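Side-chain contacts in cortical-lytic enzyme (PDB 4S3J), which hydrolyses partially degraded spore-cortex peptidoglycan during germination, acting as an N-acetylglucosaminidase that recognises muramic acid delta-lactam residues: residues V6-R9 with S10-V14; G33-P36 with A37-L40; P224-R227 with E228-N231. All coordinates share one frame; numbering follows the deposited sequence.

Contacts 1 and 2 come first along the chain, both in the first LysM domain, and contact 3 follows much later, in the glycosyl hydrolase family 18 TIM barrel. Contact 1 leads from strand 3-7 into helix 14-21, and contact 2 leaves helix 25-31 on the way to strand 45-49, which pairs with 3-7. Their centres are about 12 Å apart and they touch: V14 packs on L34, and V8 and the backbone of S13 on L40. Contact 3, at the start of helix 227-240, is centred more than 50 Å from both, on the opposite side of the chain's centre. Two turns thus shape one small LysM module, and the third contact belongs to the hydrolytic barrel.

Contact 1: V6-R9 with S10-V14; sequences VTVR and SGDSV
A type II beta turn from R9 to D12 carries the chain out of strand 3-7 toward helix 14-21, and these two end residues are bonded to each other twice. Across the turn, D12 N donates to R9 O at 3.1 Å. In the reverse direction R9 N donates to D12 OD2 at 2.8 Å, almost straight at 172°, although it meets the carboxylate from above its plane. The aspartate is set for this by its first torsion: CG lies anti to the carbonyl carbon, beside its own N (chi1 -73°), which carries the carboxylate back over the turn. G11 sits at the third position with positive phi, where a beta carbon would be pressed against the preceding carbonyl oxygen.

In the beta-alpha-alpha-beta layout of a LysM domain this is the first connection, and it delivers S13 to the N-cap position of helix 14-21; S13 OG caps a backbone N of the first turn, while S16 OG bonds S13 N. V8 adds an apolar flank to the aspartate. V8 and D12 run alongside each other, pointing opposite ways, with V8 CG1 4.0 Å from D12 CB, and V8 also reaches L40 and Q44.

Two waters extend the grip on the carboxylate. One donates to D12 OD2 at 2.6 Å and to T7 O, which gives OD2 a second donor besides R9 N. The other donates to D12 OD1 at 2.8 Å and accepts from R9 NH2 at 2.9 Å, lying at the guanidinium edge and in its plane. R9 bends at chi3 (-46°) on its way there. R9 NE stays 4.9 Å from D12 OD2, so the two charged groups are joined through the water and not directly.

Contact 2: G33-P36 with A37-L40; sequences GLNP and AETL
L34, just before the turn, meets L40, which follows it, L34 CD1 to L40 CD2 at 4.1 Å, the two side chains crossing at about a right angle; V29 and V14 also pack on L34. G33, just before it, is the C-prime residue of the Schellman motif that ends helix 25-31.

N35 does most of the polar work. Its CG stands anti to the backbone N (chi1 177°), which brings OD1 forward to accept A37 N at 3.0 Å, an Asx turn. The same residue starts a type I beta turn, closed by E38 N donating to N35 O at 3.0 Å, so this LysM loop reverses under two overlapping bonds. The extended E38 side chain runs roughly perpendicular to that of N35: carboxylate and amide stack with planes 30° apart, and E38 OE1 comes to 3.4 Å from N35 CB. Two waters join these residues, one from N35 N to E38 OE1, the other from N35 ND2 to E38 OE2.

P36 occupies the second turn position, its ring packing on V29. Beyond the turn, T39 O accepts R353 NE from helix 345-354 of the hydrolase part, and R353 NH2 makes a long, weak ion pair with E38 OE1.

Contact 3: P224-R227 with E228-N231; sequences PEDR and EAYN
From D226 and R227 the backbone passes out of a 3-10 turn into the first turn of helix 227-240, with Y230 N donating to D226 O at 2.8 Å and N231 N to R227 O at 3.1 Å. Two waters bridge E225 O to the early amides, one at A229 N and a second, more weakly held by E225 O, at E228 N.

N231 reaches back to R227. With CG anti to its carbonyl carbon (chi1 -64°), the amide leans back along the helix, and N231 CG comes to 3.4 Å from R227 O. The amide is held by E228: N231 ND2 donates to E228 OE1 at 3.2 Å, nearly straight at 170°. The acceptor lies in the amide plane, yet the N-H arrives from above the carboxylate plane. The R227 guanidinium stands nearby, its plane 62° from that of the amide, and R227 NH1 is 4.2 Å from E228 OE1. Any attraction there is probably one of charge alone, with no N-H aimed at the oxygen. The direct partners lie outside the two segments: R227 NH1 pairs with D268 OD2, which N231 ND2 also reaches, and E228 OE2 with R235. D226, although at the N-cap, makes no capping bond; its carboxylate is taken by R191 and S187.

Y230 CB lies 3.4 Å from D226 O. The Y230 ring meets that of F219, just beyond strand 214-218, and the Y230 side chain is about 8 Å from that of E220, the probable proton donor. In this TIM barrel the start of helix 227-240 packs against helix 183-191, where L190 touches D226, A229 and Y230, and against helix 269-275, where A271 and Q272 cover N231.

Contact 1: V6-R9 with S10-V14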
# COMPACT_ATOMS: atom_id res chain seq x y z
N VAL A 6 -12.02 3.28 16.21
CA VAL A 6 -12.58 4.34 17.06
C VAL A 6 -11.70 5.59 16.91
O VAL A 6 -10.47 5.49 16.99
CB VAL A 6 -12.64 3.92 18.54
CG1 VAL A 6 -13.15 5.07 19.41
CG2 VAL A 6 -13.55 2.72 18.70
N THR A 7 -12.33 6.75 16.73
CA THR A 7 -11.59 8.01 16.68
C THR A 7 -11.53 8.62 18.08
O THR A 7 -12.56 8.75 18.75
CB THR A 7 -12.26 9.01 15.71
OG1 THR A 7 -12.23 8.48 14.38
CG2 THR A 7 -11.54 10.34 15.66
N VAL A 8 -10.32 8.98 18.50
CA VAL A 8 -10.08 9.56 19.81
C VAL A 8 -10.77 10.93 19.93
O VAL A 8 -10.76 11.75 19.01
CB VAL A 8 -8.56 9.70 20.06
CG1 VAL A 8 -8.25 10.50 21.32
CG2 VAL A 8 -7.90 8.32 20.13
N ARG A 9 -11.44 11.12 21.06
CA ARG A 9 -12.14 12.37 21.41
C ARG A 9 -11.46 13.01 22.61
O ARG A 9 -10.70 12.37 23.35
CB ARG A 9 -13.61 12.10 21.69
CG ARG A 9 -14.33 11.62 20.43
CD ARG A 9 -15.82 11.36 20.60
NE ARG A 9 -16.15 10.60 21.80
CZ ARG A 9 -17.40 10.29 22.14
NH1 ARG A 9 -18.41 10.67 21.38
NH2 ARG A 9 -17.63 9.60 23.25
N SER A 10 -11.78 14.28 22.84
CA SER A 10 -11.21 15.05 23.95
C SER A 10 -11.36 14.33 25.29
O SER A 10 -12.45 13.92 25.67
CB SER A 10 -11.92 16.41 24.06
OG SER A 10 -11.88 17.11 22.83
N GLY A 11 -10.25 14.18 25.99
CA GLY A 11 -10.26 13.56 27.31
C GLY A 11 -9.95 12.08 27.36
O GLY A 11 -9.71 11.52 28.43
N ASP A 12 -9.98 11.43 26.20
CA ASP A 12 -9.72 9.98 26.13
C ASP A 12 -8.29 9.60 26.50
O ASP A 12 -7.32 10.29 26.13
CB ASP A 12 -9.96 9.44 24.73
CG ASP A 12 -11.41 9.35 24.31
OD1 ASP A 12 -12.34 9.41 25.16
OD2 ASP A 12 -11.64 9.15 23.08
N SER A 13 -8.15 8.49 27.20
CA SER A 13 -6.87 7.81 27.43
C SER A 13 -7.03 6.33 27.12
O SER A 13 -8.15 5.85 26.93
CB SER A 13 -6.41 8.01 28.86
OG SER A 13 -7.30 7.38 29.78
N VAL A 14 -5.93 5.58 27.04
CA VAL A 14 -6.07 4.13 26.88
C VAL A 14 -6.88 3.55 28.04
O VAL A 14 -7.57 2.56 27.87
CB VAL A 14 -4.71 3.41 26.74
CG1 VAL A 14 -3.99 3.91 25.47
CG2 VAL A 14 -3.84 3.59 27.95
O HOH W 1 -13.39 8.12 21.39
O HOH W 2 -15.05 9.12 24.39

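Contact 2: G33-P36 with A37-L40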
# COMPACT_ATOMS: atom_id res chain seq x y z
N GLY A 33 0.32 -0.18 18.64
CA GLY A 33 1.74 0.12 18.69
C GLY A 33 2.03 1.40 19.45
O GLY A 33 2.88 2.20 19.05
N LEU A 34 1.31 1.61 20.54
CA LEU A 34 1.50 2.81 21.30
C LEU A 34 2.67 2.71 22.26
O LEU A 34 3.02 1.62 22.72
CB LEU A 34 0.26 3.14 22.12
CG LEU A 34 -1.05 3.23 21.35
CD1 LEU A 34 -2.22 3.47 22.31
CD2 LEU A 34 -0.99 4.34 20.33
N ASN A 35 3.22 3.87 22.60
CA ASN A 35 4.06 3.99 23.79
C ASN A 35 3.11 4.24 24.94
O ASN A 35 2.42 5.24 24.93
CB ASN A 35 5.06 5.13 23.63
CG ASN A 35 5.92 5.34 24.86
OD1 ASN A 35 5.56 4.97 25.98
ND2 ASN A 35 7.08 5.94 24.65
N PRO A 36 3.06 3.32 25.92
CA PRO A 36 2.00 3.40 26.93
C PRO A 36 2.08 4.65 27.78
O PRO A 36 1.08 5.02 28.43
CB PRO A 36 2.24 2.14 27.79
CG PRO A 36 3.65 1.77 27.57
CD PRO A 36 3.94 2.16 26.14
N ALA A 37 3.23 5.30 27.77
CA ALA A 37 3.40 6.51 28.56
C ALA A 37 2.86 7.77 27.88
O ALA A 37 2.67 8.78 28.53
CB ALA A 37 4.87 6.70 28.90
N GLU A 38 2.58 7.70 26.58
CA GLU A 38 2.20 8.89 25.81
C GLU A 38 0.69 9.15 25.81
O GLU A 38 -0.12 8.23 25.88
CB GLU A 38 2.70 8.74 24.37
CG GLU A 38 4.19 9.00 24.23
CD GLU A 38 4.75 8.70 22.85
OE1 GLU A 38 4.09 8.02 22.05
OE2 GLU A 38 5.89 9.13 22.59
N THR A 39 0.33 10.42 25.71
CA THR A 39 -1.05 10.83 25.59
C THR A 39 -1.63 10.42 24.24
O THR A 39 -0.87 10.20 23.26
CB THR A 39 -1.18 12.33 25.75
OG1 THR A 39 -0.39 12.95 24.73
CG2 THR A 39 -0.65 12.76 27.11
N LEU A 40 -2.95 10.29 24.18
CA LEU A 40 -3.65 10.15 22.92
C LEU A 40 -3.90 11.52 22.29
O LEU A 40 -4.07 12.52 22.99
CB LEU A 40 -4.98 9.40 23.10
CG LEU A 40 -4.91 7.97 23.64
CD1 LEU A 40 -6.29 7.36 23.77
CD2 LEU A 40 -4.02 7.08 22.77
O HOH W 3 2.12 6.32 21.49
O HOH W 4 -0.30 5.61 24.92
O HOH W 5 7.83 6.95 21.83
O HOH W 6 -1.22 5.98 26.74

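Contact 3: P224-R227 with E228-N231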
# COMPACT_ATOMS: atom_id res chain seq x y z
N PRO A 224 8.99 6.37 -25.52
CA PRO A 224 7.74 6.02 -26.22
C PRO A 224 7.95 5.11 -27.42
O PRO A 224 7.09 4.29 -27.75
CB PRO A 224 7.19 7.37 -26.69
CG PRO A 224 7.92 8.40 -25.96
CD PRO A 224 9.20 7.83 -25.46
N GLU A 225 9.10 5.25 -28.09
CA GLU A 225 9.38 4.45 -29.27
C GLU A 225 9.61 2.97 -28.93
O GLU A 225 9.64 2.13 -29.80
CB GLU A 225 10.61 5.01 -30.00
CG GLU A 225 10.41 6.41 -30.59
CD GLU A 225 10.66 7.55 -29.62
OE1 GLU A 225 11.07 7.32 -28.46
OE2 GLU A 225 10.43 8.71 -30.02
N ASP A 226 9.77 2.68 -27.64
CA ASP A 226 10.01 1.32 -27.17
C ASP A 226 8.76 0.64 -26.60
O ASP A 226 8.87 -0.43 -26.01
CB ASP A 226 11.12 1.32 -26.11
CG ASP A 226 12.50 1.53 -26.72
OD1 ASP A 226 12.67 1.19 -27.91
OD2 ASP A 226 13.40 2.02 -25.99
N ARG A 227 7.60 1.26 -26.78
CA ARG A 227 6.34 0.69 -26.26
C ARG A 227 6.17 -0.76 -26.73
O ARG A 227 6.05 -1.68 -25.91
CB ARG A 227 5.14 1.53 -26.71
CG ARG A 227 3.79 1.01 -26.23
CD ARG A 227 2.63 1.88 -26.72
NE ARG A 227 2.64 1.99 -28.17
CZ ARG A 227 2.18 1.07 -28.99
NH1 ARG A 227 1.67 -0.06 -28.52
NH2 ARG A 227 2.26 1.26 -30.31
N GLU A 228 6.19 -0.97 -28.04
CA GLU A 228 5.96 -2.32 -28.55
C GLU A 228 7.15 -3.25 -28.30
O GLU A 228 6.95 -4.44 -28.09
CB GLU A 228 5.62 -2.26 -30.04
CG GLU A 228 5.38 -3.63 -30.66
CD GLU A 228 4.30 -4.43 -29.94
OE1 GLU A 228 3.35 -3.84 -29.38
OE2 GLU A 228 4.43 -5.68 -29.93
N ALA A 229 8.38 -2.71 -28.29
CA ALA A 229 9.56 -3.51 -27.95
C ALA A 229 9.49 -4.01 -26.49
O ALA A 229 9.95 -5.11 -26.18
CB ALA A 229 10.85 -2.70 -28.18
N TYR A 230 8.92 -3.21 -25.60
CA TYR A 230 8.71 -3.64 -24.22
C TYR A 230 7.67 -4.76 -24.19
O TYR A 230 7.85 -5.78 -23.52
CB TYR A 230 8.27 -2.46 -23.34
CG TYR A 230 8.25 -2.70 -21.84
CD1 TYR A 230 8.83 -3.83 -21.27
CD2 TYR A 230 7.64 -1.79 -21.00
CE1 TYR A 230 8.81 -4.03 -19.89
CE2 TYR A 230 7.60 -1.99 -19.61
CZ TYR A 230 8.20 -3.11 -19.07
OH TYR A 230 8.18 -3.33 -17.71
N ASN A 231 6.57 -4.58 -24.91
CA ASN A 231 5.56 -5.64 -25.03
C ASN A 231 6.18 -6.94 -25.54
O ASN A 231 5.93 -8.00 -24.98
CB ASN A 231 4.40 -5.22 -25.95
CG ASN A 231 3.62 -4.07 -25.41
OD1 ASN A 231 3.60 -3.82 -24.20
ND2 ASN A 231 2.94 -3.34 -26.29
O HOH W 7 8.94 -0.35 -30.10
O HOH W 8 6.57 0.87 -30.25